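Local coordinates for gram-negative insecticidal protein (Chromobacterium piscinae, PDB 6FBM), which is an insecticidal toxin of the MACPF and beta-tripod families and, like other MACPF proteins, probably acts by forming pores in target membranes, at residues S143-R147 and D148-D152; P290-R293 and V294-D298. All coordinates share one frame; numbering follows the deposited sequence.

Contact 1 of 2, residues S143-R147 and D148-D152; sequences SMLRR and DFRDD
The N-terminal end of helix 147-154 is where Leu145, in the incoming loop, meets Phe149 and Arg150 of the first turns, with Arg146 standing at the N-cap position. Leu145 meets two neighbours. Its CD2 reaches CE2 of Phe149 at 3.9 Å, an oblique approach that is neither over the ring face nor at its edge, while CB lies over one face of the Arg150 guanidinium, offset toward the rim, and CD1 comes near NH1. The Leu145 and Arg150 side chains run at about a right angle to each other. Arg150 comes back to the loop because its chain, straight through chi1 and chi2, turns at chi3; this sets NH2 3.8 Å from Leu145 CB and lets it donate a hydrogen bond to Arg142 O. An arginine of the first helical turn is thus tied to the loop that leads into the helix.

The backbone evidence for the helix start is a pair of i to i+4 hydrogen bonds: Arg150 N to Arg146 O at 2.9 Å with an N-H...O angle of 171°, and Asp151 N to Arg147 O at 3.0 Å. In this MACPF-family region the turn sits against residues 40-43, where Leu145 touches Phe41 and Phe149 touches Leu40, and Phe149 also meets the ring of Tyr167.

On the exposed side, bends at chi2 and chi3 bring Arg147 NH1 to Asp148 OD2 at 3.1 Å. The N-H...O angle of 127° marks this hydrogen bond as weak within the salt bridge, and the guanidinium and carboxylate planes stand 77° apart. Arg147 also passes Asp151, with CD 3.8 Å from OD2, but Arg147 NE remains 5.2 Å from that oxygen.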
loop_
_atom_site.group_PDB
_atom_site.type_symbol
_atom_site.label_atom_id
_atom_site.label_comp_id
_atom_site.label_asym_id
_atom_site.label_seq_id
_atom_site.Cartn_x
_atom_site.Cartn_y
_atom_site.Cartn_z
ATOM N N SER A 143 -37.537 4.180 -24.683
ATOM C CA SER A 143 -37.812 2.824 -24.188
ATOM C C SER A 143 -36.898 2.366 -23.029
ATOM O O SER A 143 -36.967 1.215 -22.616
ATOM C CB SER A 143 -37.718 1.817 -25.351
ATOM O OG SER A 143 -36.365 1.601 -25.723
ATOM N N MET A 144 -36.057 3.260 -22.515
ATOM C CA MET A 144 -35.047 2.915 -21.510
ATOM C C MET A 144 -35.199 3.733 -20.245
ATOM O O MET A 144 -34.263 3.792 -19.456
ATOM C CB MET A 144 -33.646 3.151 -22.101
ATOM C CG MET A 144 -33.294 2.176 -23.207
ATOM S SD MET A 144 -31.930 2.805 -24.176
ATOM C CE MET A 144 -30.520 2.675 -23.080
ATOM N N LEU A 145 -36.370 4.342 -20.042
ATOM C CA LEU A 145 -36.583 5.225 -18.916
ATOM C C LEU A 145 -36.779 4.412 -17.661
ATOM O O LEU A 145 -37.353 3.316 -17.709
ATOM C CB LEU A 145 -37.824 6.093 -19.147
ATOM C CG LEU A 145 -37.846 6.953 -20.403
ATOM C CD1 LEU A 145 -39.117 7.778 -20.402
ATOM C CD2 LEU A 145 -36.626 7.854 -20.490
ATOM N N ARG A 146 -36.293 4.933 -16.539
ATOM C CA ARG A 146 -36.562 4.309 -15.247
ATOM C C ARG A 146 -38.027 4.558 -14.948
ATOM O O ARG A 146 -38.622 5.511 -15.447
ATOM C CB ARG A 146 -35.689 4.877 -14.128
ATOM C CG ARG A 146 -34.206 4.622 -14.327
ATOM C CD ARG A 146 -33.436 4.242 -13.102
ATOM N NE ARG A 146 -33.770 2.895 -12.635
ATOM C CZ ARG A 146 -33.085 1.783 -12.924
ATOM N NH1 ARG A 146 -31.992 1.802 -13.696
ATOM N NH2 ARG A 146 -33.496 0.620 -12.423
ATOM N N ARG A 147 -38.587 3.691 -14.114
ATOM C CA ARG A 147 -40.028 3.645 -13.878
ATOM C C ARG A 147 -40.579 4.997 -13.391
ATOM O O ARG A 147 -41.423 5.579 -14.063
ATOM C CB ARG A 147 -40.376 2.480 -12.929
ATOM C CG ARG A 147 -41.867 2.130 -12.776
ATOM C CD ARG A 147 -42.434 2.492 -11.402
ATOM N NE ARG A 147 -41.773 1.764 -10.291
ATOM C CZ ARG A 147 -40.978 2.298 -9.339
ATOM N NH1 ARG A 147 -40.693 3.611 -9.292
ATOM N NH2 ARG A 147 -40.452 1.494 -8.419
ATOM N N ASP A 148 -40.088 5.515 -12.260
ATOM C CA ASP A 148 -40.705 6.732 -11.699
ATOM C C ASP A 148 -40.477 7.984 -12.566
ATOM O O ASP A 148 -41.349 8.858 -12.631
ATOM C CB ASP A 148 -40.434 6.986 -10.191
ATOM C CG ASP A 148 -39.030 6.571 -9.722
ATOM O OD1 ASP A 148 -38.051 6.694 -10.493
ATOM O OD2 ASP A 148 -38.924 6.113 -8.563
ATOM N N PHE A 149 -39.343 8.048 -13.269
ATOM C CA PHE A 149 -39.115 9.130 -14.205
ATOM C C PHE A 149 -40.113 9.041 -15.359
ATOM O O PHE A 149 -40.745 10.041 -15.684
ATOM C CB PHE A 149 -37.666 9.165 -14.698
ATOM C CG PHE A 149 -37.402 10.211 -15.757
ATOM C CD1 PHE A 149 -37.736 11.533 -15.537
ATOM C CD2 PHE A 149 -36.809 9.865 -16.960
ATOM C CE1 PHE A 149 -37.496 12.492 -16.501
ATOM C CE2 PHE A 149 -36.555 10.819 -17.926
ATOM C CZ PHE A 149 -36.897 12.130 -17.698
ATOM N N ARG A 150 -40.277 7.853 -15.950
ATOM C CA ARG A 150 -41.298 7.662 -16.990
ATOM C C ARG A 150 -42.685 8.118 -16.525
ATOM O O ARG A 150 -43.391 8.804 -17.275
ATOM C CB ARG A 150 -41.376 6.201 -17.477
ATOM C CG ARG A 150 -42.476 5.943 -18.520
ATOM C CD ARG A 150 -42.688 4.483 -18.892
ATOM N NE ARG A 150 -41.481 3.921 -19.489
ATOM C CZ ARG A 150 -41.016 4.201 -20.719
ATOM N NH1 ARG A 150 -41.661 5.057 -21.550
ATOM N NH2 ARG A 150 -39.873 3.621 -21.118
ATOM N N ASP A 151 -43.072 7.735 -15.302
ATOM C CA ASP A 151 -44.401 8.068 -14.789
ATOM C C ASP A 151 -44.537 9.585 -14.660
ATOM O O ASP A 151 -45.469 10.157 -15.238
ATOM C CB ASP A 151 -44.725 7.325 -13.482
ATOM C CG ASP A 151 -44.967 5.796 -13.713
ATOM O OD1 ASP A 151 -45.111 5.338 -14.874
ATOM O OD2 ASP A 151 -45.007 5.006 -12.737
ATOM N N ASP A 152 -43.576 10.223 -13.986
ATOM C CA ASP A 152 -43.610 11.679 -13.791
ATOM C C ASP A 152 -43.550 12.439 -15.100
ATOM O O ASP A 152 -44.356 13.347 -15.328
ATOM C CB ASP A 152 -42.470 12.155 -12.869
ATOM C CG ASP A 152 -42.668 11.737 -11.432
ATOM O OD1 ASP A 152 -43.811 11.419 -11.080
ATOM O OD2 ASP A 152 -41.696 11.722 -10.650
#

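Contact 2 of 2, residues P290-R293 and V294-D298; sequences PERR and VELED
Over one face of the Arg292 guanidinium lies Leu296 CD2, 3.6 Å above the plane and over its centre, while the Glu295 carboxylate stands at the edge; the Arg293 guanidinium has Pro290 N over one face, offset toward the rim. Both neighbours of Arg292 belong to the next turn of helix 290-298, making this an i to i+3 salt bridge combined with an i to i+4 apolar cover. Arg292 NH1 donates to Glu295 OE1 at 3.1 Å, with an N-H...O angle of 153°. The oxygen is only slightly out of the guanidinium plane, yet the nitrogen comes to it from above the carboxylate plane, so the two flat groups do not form a coplanar, two-pronged pair; their planes are 64° apart.

Torsions on both sides produce this meeting. Arg292 has CG anti to the backbone N and then bends at chi2 (51°), which turns its guanidinium along the helix toward the following turn. Glu295 holds CG between the backbone N and the carbonyl carbon, and extends from there to the arginine.

Arg292 is buried in this MACPF-family region: NE bonds to Leu153 O, on helix 147-154, and NH2 to Met158 O, in the loop before helix 160-167. Leu296 is buried too, touching Ala160 and Leu163 of helix 160-167 as well as Trp284.

Four consecutive i to i+4 backbone bonds, donated by the amides of residues 294 to 297, confirm a regular helix beneath these side chains; the straightest runs from Leu296 N to Arg292 O at 3.0 Å. Next along the chain, Arg293 directs its NE to Ala287 O in the preceding loop. Val294 packs on the first turn, its CG2 lying 3.2 Å from Pro290 O.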
loop_
_atom_site.group_PDB
_atom_site.type_symbol
_atom_site.label_atom_id
_atom_site.label_comp_id
_atom_site.label_asym_id
_atom_site.label_seq_id
_atom_site.Cartn_x
_atom_site.Cartn_y
_atom_site.Cartn_z
ATOM N N PRO A 290 -46.552 14.312 -28.111
ATOM C CA PRO A 290 -46.131 15.661 -28.546
ATOM C C PRO A 290 -46.692 16.846 -27.728
ATOM O O PRO A 290 -46.028 17.875 -27.630
ATOM C CB PRO A 290 -46.647 15.735 -29.997
ATOM C CG PRO A 290 -46.667 14.314 -30.461
ATOM C CD PRO A 290 -46.977 13.473 -29.253
ATOM N N GLU A 291 -47.885 16.694 -27.154
ATOM C CA GLU A 291 -48.529 17.743 -26.346
ATOM C C GLU A 291 -47.748 17.957 -25.057
ATOM O O GLU A 291 -47.637 19.074 -24.561
ATOM C CB GLU A 291 -49.982 17.378 -25.965
ATOM C CG GLU A 291 -50.878 16.921 -27.112
ATOM C CD GLU A 291 -50.829 15.413 -27.332
ATOM O OE1 GLU A 291 -51.193 14.646 -26.409
ATOM O OE2 GLU A 291 -50.391 14.992 -28.422
ATOM N N ARG A 292 -47.248 16.855 -24.507
ATOM C CA ARG A 292 -46.450 16.857 -23.285
ATOM C C ARG A 292 -45.037 17.423 -23.535
ATOM O O ARG A 292 -44.529 18.208 -22.728
ATOM C CB ARG A 292 -46.412 15.432 -22.715
ATOM C CG ARG A 292 -45.726 15.255 -21.372
ATOM C CD ARG A 292 -46.197 16.205 -20.291
ATOM N NE ARG A 292 -45.643 15.805 -19.003
ATOM C CZ ARG A 292 -45.768 16.485 -17.862
ATOM N NH1 ARG A 292 -46.434 17.651 -17.807
ATOM N NH2 ARG A 292 -45.203 15.988 -16.754
ATOM N N ARG A 293 -44.428 17.050 -24.665
ATOM C CA ARG A 293 -43.133 17.604 -25.090
ATOM C C ARG A 293 -43.207 19.101 -25.169
ATOM O O ARG A 293 -42.286 19.808 -24.778
ATOM C CB ARG A 293 -42.721 17.104 -26.481
ATOM C CG ARG A 293 -42.403 15.619 -26.572
ATOM C CD ARG A 293 -42.160 15.184 -28.004
ATOM N NE ARG A 293 -42.377 13.749 -28.139
ATOM C CZ ARG A 293 -42.445 13.084 -29.296
ATOM N NH1 ARG A 293 -42.207 13.690 -30.462
ATOM N NH2 ARG A 293 -42.673 11.774 -29.278
ATOM N N VAL A 294 -44.315 19.577 -25.710
ATOM C CA VAL A 294 -44.497 20.979 -25.963
ATOM C C VAL A 294 -44.762 21.699 -24.659
ATOM O O VAL A 294 -44.167 22.748 -24.443
ATOM C CB VAL A 294 -45.591 21.226 -27.047
ATOM C CG1 VAL A 294 -46.015 22.689 -27.115
ATOM C CG2 VAL A 294 -45.071 20.779 -28.413
ATOM N N GLU A 295 -45.628 21.172 -23.787
ATOM C CA GLU A 295 -45.946 21.918 -22.563
ATOM C C GLU A 295 -44.743 22.009 -21.644
ATOM O O GLU A 295 -44.534 23.049 -21.006
ATOM C CB GLU A 295 -47.204 21.437 -21.824
ATOM C CG GLU A 295 -47.174 20.042 -21.260
ATOM C CD GLU A 295 -48.075 19.833 -20.048
ATOM O OE1 GLU A 295 -48.565 18.714 -19.823
ATOM O OE2 GLU A 295 -48.266 20.758 -19.252
ATOM N N LEU A 296 -43.941 20.946 -21.607
ATOM C CA LEU A 296 -42.691 20.966 -20.838
ATOM C C LEU A 296 -41.714 21.976 -21.420
ATOM O O LEU A 296 -41.161 22.793 -20.691
ATOM C CB LEU A 296 -42.069 19.574 -20.739
ATOM C CG LEU A 296 -42.866 18.544 -19.930
ATOM C CD1 LEU A 296 -42.174 17.189 -19.986
ATOM C CD2 LEU A 296 -43.076 18.983 -18.487
ATOM N N GLU A 297 -41.551 21.971 -22.738
ATOM C CA GLU A 297 -40.674 22.949 -23.390
ATOM C C GLU A 297 -41.110 24.405 -23.200
ATOM O O GLU A 297 -40.254 25.285 -23.047
ATOM C CB GLU A 297 -40.507 22.632 -24.878
ATOM C CG GLU A 297 -39.602 23.627 -25.595
ATOM C CD GLU A 297 -38.947 23.053 -26.843
ATOM O OE1 GLU A 297 -39.508 22.105 -27.454
ATOM O OE2 GLU A 297 -37.854 23.553 -27.198
ATOM N N ASP A 298 -42.420 24.654 -23.209
ATOM C CA ASP A 298 -42.968 26.009 -22.989
ATOM C C ASP A 298 -42.679 26.530 -21.594
ATOM O O ASP A 298 -42.577 27.746 -21.386
ATOM C CB ASP A 298 -44.488 26.041 -23.182
ATOM C CG ASP A 298 -44.904 25.910 -24.632
ATOM O OD1 ASP A 298 -44.078 26.173 -25.513
ATOM O OD2 ASP A 298 -46.072 25.565 -24.897
#

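Along the chain, contact 1 (143-152) closes well before contact 2 (290-298) opens, yet their centres are about 17 Å apart and both belong to the MACPF region of the toxin. They also lie on the same side of the chain's centre, 44 and 38 Å from it. Helix 147-154 and helix 290-298 meet directly: Asp152 O is 3.1 Å from Arg292 NH2, a probable, weak hydrogen bond. Helix 160-167 is shared ground, since Tyr167 meets Phe149 and Leu163 touches Arg292 and Leu296. Helices 147-154 and 290-298, far apart in sequence, thus pack with helix 160-167 into one peripheral cluster.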